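Abbfa_003403 (Acinetobacter baumannii, PDB 4ZXH) is a four-domain nonribosomal peptide synthetase that probably activates an amino acid, carries it on a phosphopantetheine arm, condenses it with an acyl partner and releases the product. Local coordinates at residues E767-D779 with D784-V796. Residues are numbered along the deposited sequence; the frame is centred on the assembly and turned at random.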
loop_
_atom_site.group_PDB
_atom_site.type_symbol
_atom_site.label_atom_id
_atom_site.label_comp_id
_atom_site.label_asym_id
_atom_site.label_seq_id
_atom_site.Cartn_x
_atom_site.Cartn_y
_atom_site.Cartn_z
ATOM N N GLU A 767 6.432 32.155 14.935
ATOM C CA GLU A 767 7.094 32.407 16.218
ATOM C C GLU A 767 8.625 32.458 16.141
ATOM O O GLU A 767 9.274 32.833 17.115
ATOM C CB GLU A 767 6.676 31.340 17.238
ATOM C CG GLU A 767 5.229 31.445 17.731
ATOM C CD GLU A 767 4.213 30.743 16.822
ATOM O OE1 GLU A 767 4.510 30.554 15.618
ATOM O OE2 GLU A 767 3.110 30.384 17.319
ATOM N N THR A 768 9.216 32.095 15.009
ATOM C CA THR A 768 10.675 32.183 14.907
ATOM C C THR A 768 11.086 33.023 13.712
ATOM O O THR A 768 12.217 32.928 13.221
ATOM C CB THR A 768 11.353 30.787 14.823
ATOM O OG1 THR A 768 10.766 30.014 13.771
ATOM C CG2 THR A 768 11.187 30.042 16.134
ATOM N N THR A 769 10.136 33.844 13.274
ATOM C CA THR A 769 10.308 34.907 12.264
ATOM C C THR A 769 10.410 34.432 10.813
ATOM O O THR A 769 11.499 34.154 10.312
ATOM C CB THR A 769 11.523 35.780 12.571
ATOM O OG1 THR A 769 11.460 36.195 13.939
ATOM C CG2 THR A 769 11.532 37.009 11.686
ATOM N N VAL A 770 9.244 34.382 10.161
ATOM C CA VAL A 770 9.066 34.042 8.743
ATOM C C VAL A 770 9.572 32.643 8.383
ATOM O O VAL A 770 8.808 31.684 8.406
ATOM C CB VAL A 770 9.740 35.070 7.813
ATOM C CG1 VAL A 770 9.270 34.831 6.394
ATOM C CG2 VAL A 770 9.395 36.504 8.236
ATOM N N TRP A 771 10.846 32.520 8.038
ATOM C CA TRP A 771 11.410 31.207 7.768
ATOM C C TRP A 771 12.559 30.932 8.738
ATOM O O TRP A 771 13.211 31.863 9.219
ATOM C CB TRP A 771 11.911 31.098 6.324
ATOM C CG TRP A 771 10.915 31.477 5.218
ATOM C CD1 TRP A 771 11.100 32.421 4.243
ATOM C CD2 TRP A 771 9.616 30.891 4.963
ATOM N NE1 TRP A 771 9.998 32.463 3.404
ATOM C CE2 TRP A 771 9.073 31.548 3.830
ATOM C CE3 TRP A 771 8.855 29.894 5.590
ATOM C CZ2 TRP A 771 7.809 31.234 3.311
ATOM C CZ3 TRP A 771 7.594 29.582 5.069
ATOM C CH2 TRP A 771 7.087 30.253 3.943
ATOM N N SER A 772 12.809 29.653 9.011
ATOM C CA SER A 772 13.907 29.248 9.886
ATOM C C SER A 772 14.835 28.213 9.240
ATOM O O SER A 772 15.980 28.059 9.667
ATOM C CB SER A 772 13.372 28.695 11.209
ATOM O OG SER A 772 13.097 29.738 12.132
ATOM N N SER A 773 14.346 27.503 8.229
ATOM C CA SER A 773 15.215 26.645 7.436
ATOM C C SER A 773 14.874 26.777 5.961
ATOM O O SER A 773 13.806 27.291 5.603
ATOM C CB SER A 773 15.121 25.182 7.880
ATOM O OG SER A 773 13.852 24.634 7.588
ATOM N N ALA A 774 15.787 26.307 5.115
ATOM C CA ALA A 774 15.685 26.516 3.680
ATOM C C ALA A 774 16.485 25.473 2.895
ATOM O O ALA A 774 17.668 25.268 3.142
ATOM C CB ALA A 774 16.152 27.907 3.334
ATOM N N ALA A 775 15.815 24.834 1.944
ATOM C CA ALA A 775 16.381 23.774 1.126
ATOM C C ALA A 775 16.458 24.168 -0.361
ATOM O O ALA A 775 15.436 24.476 -0.975
ATOM C CB ALA A 775 15.543 22.503 1.290
ATOM N N ARG A 776 17.655 24.159 -0.946
ATOM C CA ARG A 776 17.763 24.302 -2.399
ATOM C C ARG A 776 17.372 22.969 -3.038
ATOM O O ARG A 776 18.137 21.999 -3.009
ATOM C CB ARG A 776 19.177 24.725 -2.841
ATOM C CG ARG A 776 19.285 25.095 -4.337
ATOM C CD ARG A 776 20.736 25.243 -4.819
ATOM N NE ARG A 776 21.445 26.347 -4.168
ATOM C CZ ARG A 776 21.544 27.581 -4.664
ATOM N NH1 ARG A 776 20.985 27.887 -5.832
ATOM N NH2 ARG A 776 22.206 28.521 -3.992
ATOM N N ILE A 777 16.171 22.925 -3.602
ATOM C CA ILE A 777 15.652 21.728 -4.251
ATOM C C ILE A 777 16.202 21.573 -5.666
ATOM O O ILE A 777 15.998 22.445 -6.512
ATOM C CB ILE A 777 14.114 21.750 -4.328
ATOM C CG1 ILE A 777 13.501 21.888 -2.924
ATOM C CG2 ILE A 777 13.602 20.505 -5.052
ATOM C CD1 ILE A 777 14.049 20.904 -1.899
ATOM N N THR A 778 16.894 20.464 -5.925
ATOM C CA THR A 778 17.495 20.261 -7.240
ATOM C C THR A 778 16.956 18.995 -7.889
ATOM O O THR A 778 17.166 18.766 -9.080
ATOM C CB THR A 778 19.046 20.182 -7.164
ATOM O OG1 THR A 778 19.441 19.106 -6.301
ATOM C CG2 THR A 778 19.633 21.499 -6.636
ATOM N N ASP A 779 16.253 18.189 -7.100
ATOM C CA ASP A 779 15.720 16.913 -7.560
ATOM C C ASP A 779 14.477 16.565 -6.747
ATOM O O ASP A 779 14.526 16.540 -5.519
ATOM C CB ASP A 779 16.779 15.808 -7.437
ATOM C CG ASP A 779 16.368 14.506 -8.124
ATOM O OD1 ASP A 779 15.280 14.466 -8.745
ATOM O OD2 ASP A 779 17.147 13.525 -8.056
ATOM N N ASP A 784 13.403 17.911 1.735
ATOM C CA ASP A 784 13.521 17.972 3.191
ATOM C C ASP A 784 13.410 19.430 3.633
ATOM O O ASP A 784 13.294 20.318 2.790
ATOM C CB ASP A 784 14.855 17.365 3.675
ATOM C CG ASP A 784 16.075 17.931 2.932
ATOM O OD1 ASP A 784 16.126 17.847 1.681
ATOM O OD2 ASP A 784 16.965 18.507 3.602
ATOM N N LEU A 785 13.475 19.672 4.946
ATOM C CA LEU A 785 13.386 21.025 5.499
ATOM C C LEU A 785 14.660 21.824 5.256
ATOM O O LEU A 785 14.698 23.029 5.494
ATOM C CB LEU A 785 13.076 20.977 6.993
ATOM C CG LEU A 785 11.747 20.306 7.342
ATOM C CD1 LEU A 785 11.554 20.197 8.848
ATOM C CD2 LEU A 785 10.612 21.061 6.728
ATOM N N GLY A 786 15.701 21.158 4.773
ATOM C CA GLY A 786 16.902 21.860 4.371
ATOM C C GLY A 786 17.774 22.397 5.486
ATOM O O GLY A 786 17.766 21.892 6.605
ATOM N N GLU A 787 18.533 23.436 5.157
ATOM C CA GLU A 787 19.522 24.022 6.048
ATOM C C GLU A 787 18.923 25.124 6.923
ATOM O O GLU A 787 18.120 25.930 6.452
ATOM C CB GLU A 787 20.671 24.591 5.221
ATOM C CG GLU A 787 21.486 23.558 4.444
ATOM C CD GLU A 787 22.584 24.207 3.601
ATOM O OE1 GLU A 787 22.271 25.167 2.858
ATOM O OE2 GLU A 787 23.753 23.767 3.680
ATOM N N PRO A 788 19.325 25.174 8.200
ATOM C CA PRO A 788 18.915 26.246 9.126
ATOM C C PRO A 788 19.525 27.594 8.752
ATOM O O PRO A 788 20.679 27.647 8.323
ATOM C CB PRO A 788 19.464 25.786 10.487
ATOM C CG PRO A 788 19.948 24.371 10.289
ATOM C CD PRO A 788 20.237 24.206 8.832
ATOM N N LEU A 789 18.766 28.668 8.932
ATOM C CA LEU A 789 19.261 30.026 8.698
ATOM C C LEU A 789 20.282 30.458 9.752
ATOM O O LEU A 789 20.587 29.701 10.676
ATOM C CB LEU A 789 18.106 31.018 8.692
ATOM C CG LEU A 789 17.404 31.305 7.377
ATOM C CD1 LEU A 789 16.905 30.020 6.778
ATOM C CD2 LEU A 789 16.245 32.237 7.662
ATOM N N ALA A 790 20.779 31.689 9.626
ATOM C CA ALA A 790 21.861 32.164 10.486
ATOM C C ALA A 790 21.390 32.334 11.923
ATOM O O ALA A 790 20.325 32.900 12.172
ATOM C CB ALA A 790 22.423 33.456 9.960
ATOM N N ASN A 791 22.184 31.815 12.852
ATOM C CA ASN A 791 21.894 31.902 14.277
ATOM C C ASN A 791 20.578 31.220 14.628
ATOM O O ASN A 791 19.812 31.678 15.478
ATOM C CB ASN A 791 21.895 33.362 14.716
ATOM C CG ASN A 791 23.084 34.109 14.170
ATOM O OD1 ASN A 791 24.214 33.908 14.618
ATOM N ND2 ASN A 791 22.843 34.959 13.181
ATOM N N THR A 792 20.334 30.115 13.945
ATOM C CA THR A 792 19.165 29.292 14.175
ATOM C C THR A 792 19.657 27.882 14.502
ATOM O O THR A 792 20.623 27.391 13.899
ATOM C CB THR A 792 18.232 29.273 12.940
ATOM O OG1 THR A 792 17.893 30.618 12.553
ATOM C CG2 THR A 792 16.960 28.497 13.249
ATOM N N GLN A 793 19.036 27.232 15.477
ATOM C CA GLN A 793 19.387 25.846 15.738
ATOM C C GLN A 793 18.139 24.988 15.716
ATOM O O GLN A 793 17.083 25.385 16.221
ATOM C CB GLN A 793 20.127 25.696 17.066
ATOM C CG GLN A 793 21.345 26.608 17.196
ATOM C CD GLN A 793 20.991 27.960 17.785
ATOM O OE1 GLN A 793 20.328 28.037 18.827
ATOM N NE2 GLN A 793 21.402 29.033 17.108
ATOM N N LEU A 794 18.261 23.816 15.104
ATOM C CA LEU A 794 17.155 22.886 15.034
ATOM C C LEU A 794 17.450 21.685 15.917
ATOM O O LEU A 794 18.555 21.155 15.894
ATOM C CB LEU A 794 16.914 22.453 13.588
ATOM C CG LEU A 794 16.800 23.613 12.598
ATOM C CD1 LEU A 794 16.411 23.105 11.225
ATOM C CD2 LEU A 794 15.804 24.623 13.095
ATOM N N TYR A 795 16.459 21.283 16.709
ATOM C CA TYR A 795 16.584 20.150 17.618
ATOM C C TYR A 795 15.366 19.238 17.459
ATOM O O TYR A 795 14.244 19.727 17.301
ATOM C CB TYR A 795 16.700 20.616 19.078
ATOM C CG TYR A 795 17.791 21.629 19.369
ATOM C CD1 TYR A 795 19.115 21.236 19.574
ATOM C CD2 TYR A 795 17.495 22.979 19.488
ATOM C CE1 TYR A 795 20.117 22.176 19.861
ATOM C CE2 TYR A 795 18.482 23.918 19.774
ATOM C CZ TYR A 795 19.789 23.515 19.955
ATOM O OH TYR A 795 20.755 24.467 20.230
ATOM N N VAL A 796 15.570 17.921 17.501
ATOM C CA VAL A 796 14.445 16.988 17.448
ATOM C C VAL A 796 14.320 16.241 18.770
ATOM O O VAL A 796 15.182 15.444 19.117
ATOM C CB VAL A 796 14.581 15.982 16.285
ATOM C CG1 VAL A 796 13.332 15.116 16.179
ATOM C CG2 VAL A 796 14.815 16.716 14.969
#
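Ala774 and Glu787 sit opposite each other as an antiparallel hydrogen-bonded pair: Ala774 N donates a hydrogen bond to Glu787 O at 2.7 Å, and Glu787 N returns a bond to Ala774 O at 2.9 Å. One residue along, Ser773 and Pro788 form the non-hydrogen-bonded pair, and the ladder closes with Leu789 N donating to Ser772 O at 2.9 Å. That last bond is nearly straight, 171° at the hydrogen, although the donor lies above the carbonyl plane.

Ser773 adds a side-chain link. With chi1 at 68°, its OG sits between its own backbone N and carbonyl carbon and reaches across to the loop that leads into strand 787-788, donating to Leu785 O at 2.8 Å. Leu794 CD1 lies against CB of the same serine, 4.1 Å away. The Leu789 branches divide the work: CD2 lies beside Trp771 O, while CD1 lies against the Ser772 backbone and Ala774 CB. At the other end Ala775 CB lies over Gly786 CA and near Asp784 O.

Further out, Asp784 OD2 takes the Gly786 N-H in an Asx turn, and a type II turn from Leu789 to Thr792 leads the chain into strand 792-796. Leu789 also leans on Ser650 and Met651 of helix 641-655. Across strand 773-777, Ser772 and Ser773 both face Tyr763 in a classic beta bulge. Together these pieces make a beta hairpin, strands 773-777 and 787-788, at one edge of the mixed, largely parallel sheet in the AMP-binding, ANL-type adenylation domain, where the chain passes on to a separate antiparallel sheet.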